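Local coordinates for PixA inclusion body protein (PDB 4LZK), which is of unknown function but belongs to the PixA family, named for proteins found in bacterial inclusion bodies, at residues L53-G58 / W180-A185. Residues are numbered along the deposited sequence; the frame is centred on the assembly and turned at random.
Sequences LFMLNG and WVWQAA
Strand 53-57, carrying L53 and M55, runs 10.2 Å from segment 180-185 of strand 172-186, carrying W180 and W182, axis to axis, with the N-to-C directions 32° apart and the CA atoms of L53 and W180 8.8 Å from each other. At this spacing side chains alone bridge the gap, and all four residues are buried. L53 spreads both methyls over one face of the W180 indole: CD1 sits above the five-membered ring, 3.6 Å from its centroid, while CD2 rests 3.6 Å from W180 CG. Selenomethionine M55 reaches between the two indoles. Its SE makes two Met-aromatic contacts, at the edge of W180, 3.4 Å from NE1, and over the face of W182, 3.9 Å from the five-membered ring centroid. The turn about CG-SE (chi3 82°) bends the chain and brings CE over the same W182 face, 3.7 Å from that centroid, as a CH-pi contact. W182 NE1 is hydrogen-bonded to T160 OG1, which fixes the ring's polar edge, and L72 and I22 also pack on M55. Strand 53-57 is outermost in one five-stranded sheet within this chain and 172-186 belongs to the other; their facing through alternating inward side chains is consistent with a beta-sandwich.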
ATOM      1  N   LEU C  53     -14.351  -6.891  -2.305  1.00 15.81           N
ATOM      2  CA  LEU C  53     -13.659  -8.119  -2.181  1.00 15.15           C
ATOM      3  C   LEU C  53     -12.176  -7.874  -2.136  1.00 13.83           C
ATOM      4  O   LEU C  53     -11.738  -6.744  -2.282  1.00 14.59           O
ATOM      5  CB  LEU C  53     -14.045  -9.076  -3.326  1.00 17.13           C
ATOM      6  CG  LEU C  53     -13.592  -8.584  -4.722  1.00 18.55           C
ATOM      7  CD1 LEU C  53     -12.838  -9.710  -5.405  1.00 21.22           C
ATOM      8  CD2 LEU C  53     -14.808  -8.210  -5.511  1.00 21.15           C
ATOM      9  N   PHE C  54     -11.397  -8.917  -1.942  1.00 12.63           N
ATOM     10  CA  PHE C  54      -9.938  -8.836  -1.895  1.00 13.59           C
ATOM     11  C   PHE C  54      -9.400  -9.982  -2.796  1.00 13.86           C
ATOM     12  O   PHE C  54     -10.002 -11.057  -2.848  1.00 16.25           O
ATOM     13  CB  PHE C  54      -9.500  -9.069  -0.484  1.00 15.25           C
ATOM     14  CG  PHE C  54     -10.175  -8.197   0.524  1.00 20.13           C
ATOM     15  CD1 PHE C  54      -9.747  -6.900   0.726  1.00 22.95           C
ATOM     16  CD2 PHE C  54     -11.219  -8.663   1.292  1.00 23.24           C
ATOM     17  CE1 PHE C  54     -10.349  -6.075   1.687  1.00 25.34           C
ATOM     18  CE2 PHE C  54     -11.833  -7.836   2.268  1.00 24.88           C
ATOM     19  CZ  PHE C  54     -11.383  -6.551   2.458  1.00 26.39           C
HETATM   20  N   MSE C  55      -8.310  -9.784  -3.473  1.00 12.28           N
HETATM   21  CA  MSE C  55      -7.728 -10.880  -4.316  1.00 12.43           C
HETATM   22  C   MSE C  55      -6.270 -11.040  -3.894  1.00 12.51           C
HETATM   23  O   MSE C  55      -5.599 -10.070  -3.679  1.00 12.28           O
HETATM   24  CB  MSE C  55      -7.806 -10.558  -5.779  1.00 11.17           C
HETATM   25  CG  MSE C  55      -9.214 -10.753  -6.352  1.00 12.12           C
HETATM   26 SE   MSE C  55      -9.344 -10.450  -8.290  0.79 16.57          SE
HETATM   27  CE  MSE C  55      -8.737 -12.175  -8.825  1.00 16.48           C
ATOM     28  N   LEU C  56      -5.845 -12.266  -3.713  1.00 12.56           N
ATOM     29  CA  LEU C  56      -4.495 -12.611  -3.286  1.00 13.03           C
ATOM     30  C   LEU C  56      -3.915 -13.601  -4.277  1.00 13.55           C
ATOM     31  O   LEU C  56      -4.691 -14.402  -4.895  1.00 12.30           O
ATOM     32  CB  LEU C  56      -4.617 -13.293  -1.965  1.00 14.79           C
ATOM     33  CG  LEU C  56      -5.312 -12.435  -0.871  1.00 17.23           C
ATOM     34  CD1 LEU C  56      -5.422 -13.299   0.327  1.00 19.77           C
ATOM     35  CD2 LEU C  56      -4.644 -11.127  -0.532  1.00 16.40           C
ATOM     36  N   ASN C  57      -2.606 -13.616  -4.416  1.00 11.90           N
ATOM     37  CA  ASN C  57      -1.960 -14.585  -5.259  1.00 12.87           C
ATOM     38  C   ASN C  57      -0.597 -14.972  -4.663  1.00 13.81           C
ATOM     39  O   ASN C  57       0.026 -14.222  -3.916  1.00 14.15           O
ATOM     40  CB  ASN C  57      -1.796 -14.072  -6.719  1.00 13.96           C
ATOM     41  CG  ASN C  57      -0.894 -12.894  -6.793  1.00 17.34           C
ATOM     42  OD1 ASN C  57      -1.340 -11.788  -6.580  1.00 19.50           O
ATOM     43  ND2 ASN C  57       0.437 -13.140  -6.921  1.00 18.45           N
ATOM     44  N   GLY C  58      -0.170 -16.176  -4.919  1.00 15.30           N
ATOM     45  CA  GLY C  58       1.128 -16.619  -4.411  1.00 17.94           C
ATOM     46  C   GLY C  58       2.270 -16.004  -5.186  1.00 19.59           C
ATOM     47  O   GLY C  58       2.133 -15.537  -6.312  1.00 15.76           O
ATOM     48  N   TRP C 180     -17.574  -9.264 -10.578  1.00 11.96           N
ATOM     49  CA  TRP C 180     -16.653  -8.149 -10.424  1.00 12.46           C
ATOM     50  C   TRP C 180     -15.606  -8.228 -11.539  1.00 14.17           C
ATOM     51  O   TRP C 180     -15.445  -9.293 -12.212  1.00 11.88           O
ATOM     52  CB  TRP C 180     -15.966  -8.174  -9.106  1.00 13.26           C
ATOM     53  CG  TRP C 180     -14.770  -9.112  -8.967  1.00 13.42           C
ATOM     54  CD1 TRP C 180     -13.460  -8.766  -9.158  1.00 13.35           C
ATOM     55  CD2 TRP C 180     -14.758 -10.485  -8.594  1.00 13.78           C
ATOM     56  NE1 TRP C 180     -12.667  -9.799  -8.912  1.00 15.76           N
ATOM     57  CE2 TRP C 180     -13.403 -10.912  -8.624  1.00 13.46           C
ATOM     58  CE3 TRP C 180     -15.735 -11.410  -8.251  1.00 14.02           C
ATOM     59  CZ2 TRP C 180     -13.009 -12.223  -8.302  1.00 14.67           C
ATOM     60  CZ3 TRP C 180     -15.352 -12.703  -7.943  1.00 13.51           C
ATOM     61  CH2 TRP C 180     -14.004 -13.114  -7.977  1.00 14.38           C
ATOM     62  N   VAL C 181     -14.915  -7.126 -11.771  1.00 12.83           N
ATOM     63  CA  VAL C 181     -13.925  -7.083 -12.793  1.00 12.56           C
ATOM     64  C   VAL C 181     -12.605  -6.864 -12.149  1.00 12.83           C
ATOM     65  O   VAL C 181     -12.484  -6.028 -11.227  1.00 11.40           O
ATOM     66  CB  VAL C 181     -14.243  -5.942 -13.762  1.00 13.87           C
ATOM     67  CG1 VAL C 181     -13.206  -5.757 -14.818  1.00 12.71           C
ATOM     68  CG2 VAL C 181     -15.615  -6.147 -14.371  1.00 14.73           C
ATOM     69  N   TRP C 182     -11.591  -7.579 -12.624  1.00 12.28           N
ATOM     70  CA  TRP C 182     -10.251  -7.442 -12.150  1.00 11.31           C
ATOM     71  C   TRP C 182      -9.329  -7.306 -13.337  1.00 13.10           C
ATOM     72  O   TRP C 182      -9.757  -7.511 -14.471  1.00 13.17           O
ATOM     73  CB  TRP C 182      -9.897  -8.612 -11.233  1.00 11.85           C
ATOM     74  CG  TRP C 182     -10.100  -9.983 -11.711  1.00 12.55           C
ATOM     75  CD1 TRP C 182     -11.256 -10.670 -11.794  1.00 13.28           C
ATOM     76  CD2 TRP C 182      -9.052 -10.914 -12.094  1.00 14.90           C
ATOM     77  NE1 TRP C 182     -11.034 -11.955 -12.277  1.00 14.57           N
ATOM     78  CE2 TRP C 182      -9.696 -12.150 -12.440  1.00 14.99           C
ATOM     79  CE3 TRP C 182      -7.661 -10.820 -12.193  1.00 16.01           C
ATOM     80  CZ2 TRP C 182      -9.011 -13.237 -12.890  1.00 16.00           C
ATOM     81  CZ3 TRP C 182      -6.960 -11.903 -12.634  1.00 18.61           C
ATOM     82  CH2 TRP C 182      -7.637 -13.123 -12.991  1.00 17.36           C
ATOM     83  N   GLN C 183      -8.075  -7.002 -13.101  1.00 14.38           N
ATOM     84  CA  GLN C 183      -7.151  -6.618 -14.169  1.00 17.02           C
ATOM     85  C   GLN C 183      -5.840  -7.404 -14.065  1.00 16.75           C
ATOM     86  O   GLN C 183      -5.323  -7.688 -12.969  1.00 15.69           O
ATOM     87  CB  GLN C 183      -6.821  -5.085 -14.095  1.00 18.76           C
ATOM     88  CG  GLN C 183      -8.038  -4.217 -13.954  1.00 21.83           C
ATOM     89  CD  GLN C 183      -7.728  -2.737 -13.673  1.00 23.86           C
ATOM     90  OE1 GLN C 183      -6.845  -2.419 -12.894  1.00 25.01           O
ATOM     91  NE2 GLN C 183      -8.481  -1.846 -14.314  1.00 23.36           N
ATOM     92  N   ALA C 184      -5.324  -7.791 -15.224  1.00 16.24           N
ATOM     93  CA  ALA C 184      -4.126  -8.572 -15.290  1.00 14.52           C
ATOM     94  C   ALA C 184      -3.369  -8.198 -16.610  1.00 16.58           C
ATOM     95  O   ALA C 184      -3.961  -7.596 -17.521  1.00 17.99           O
ATOM     96  CB  ALA C 184      -4.480 -10.022 -15.258  1.00 16.69           C
ATOM     97  N   ALA C 185      -2.068  -8.484 -16.654  1.00 15.00           N
ATOM     98  CA  ALA C 185      -1.196  -8.240 -17.777  1.00 16.34           C
ATOM     99  C   ALA C 185      -0.122  -9.318 -17.797  1.00 16.43           C
ATOM    100  O   ALA C 185       0.289  -9.857 -16.779  1.00 15.70           O
ATOM    101  CB  ALA C 185      -0.508  -6.891 -17.676  1.00 16.63           C
TER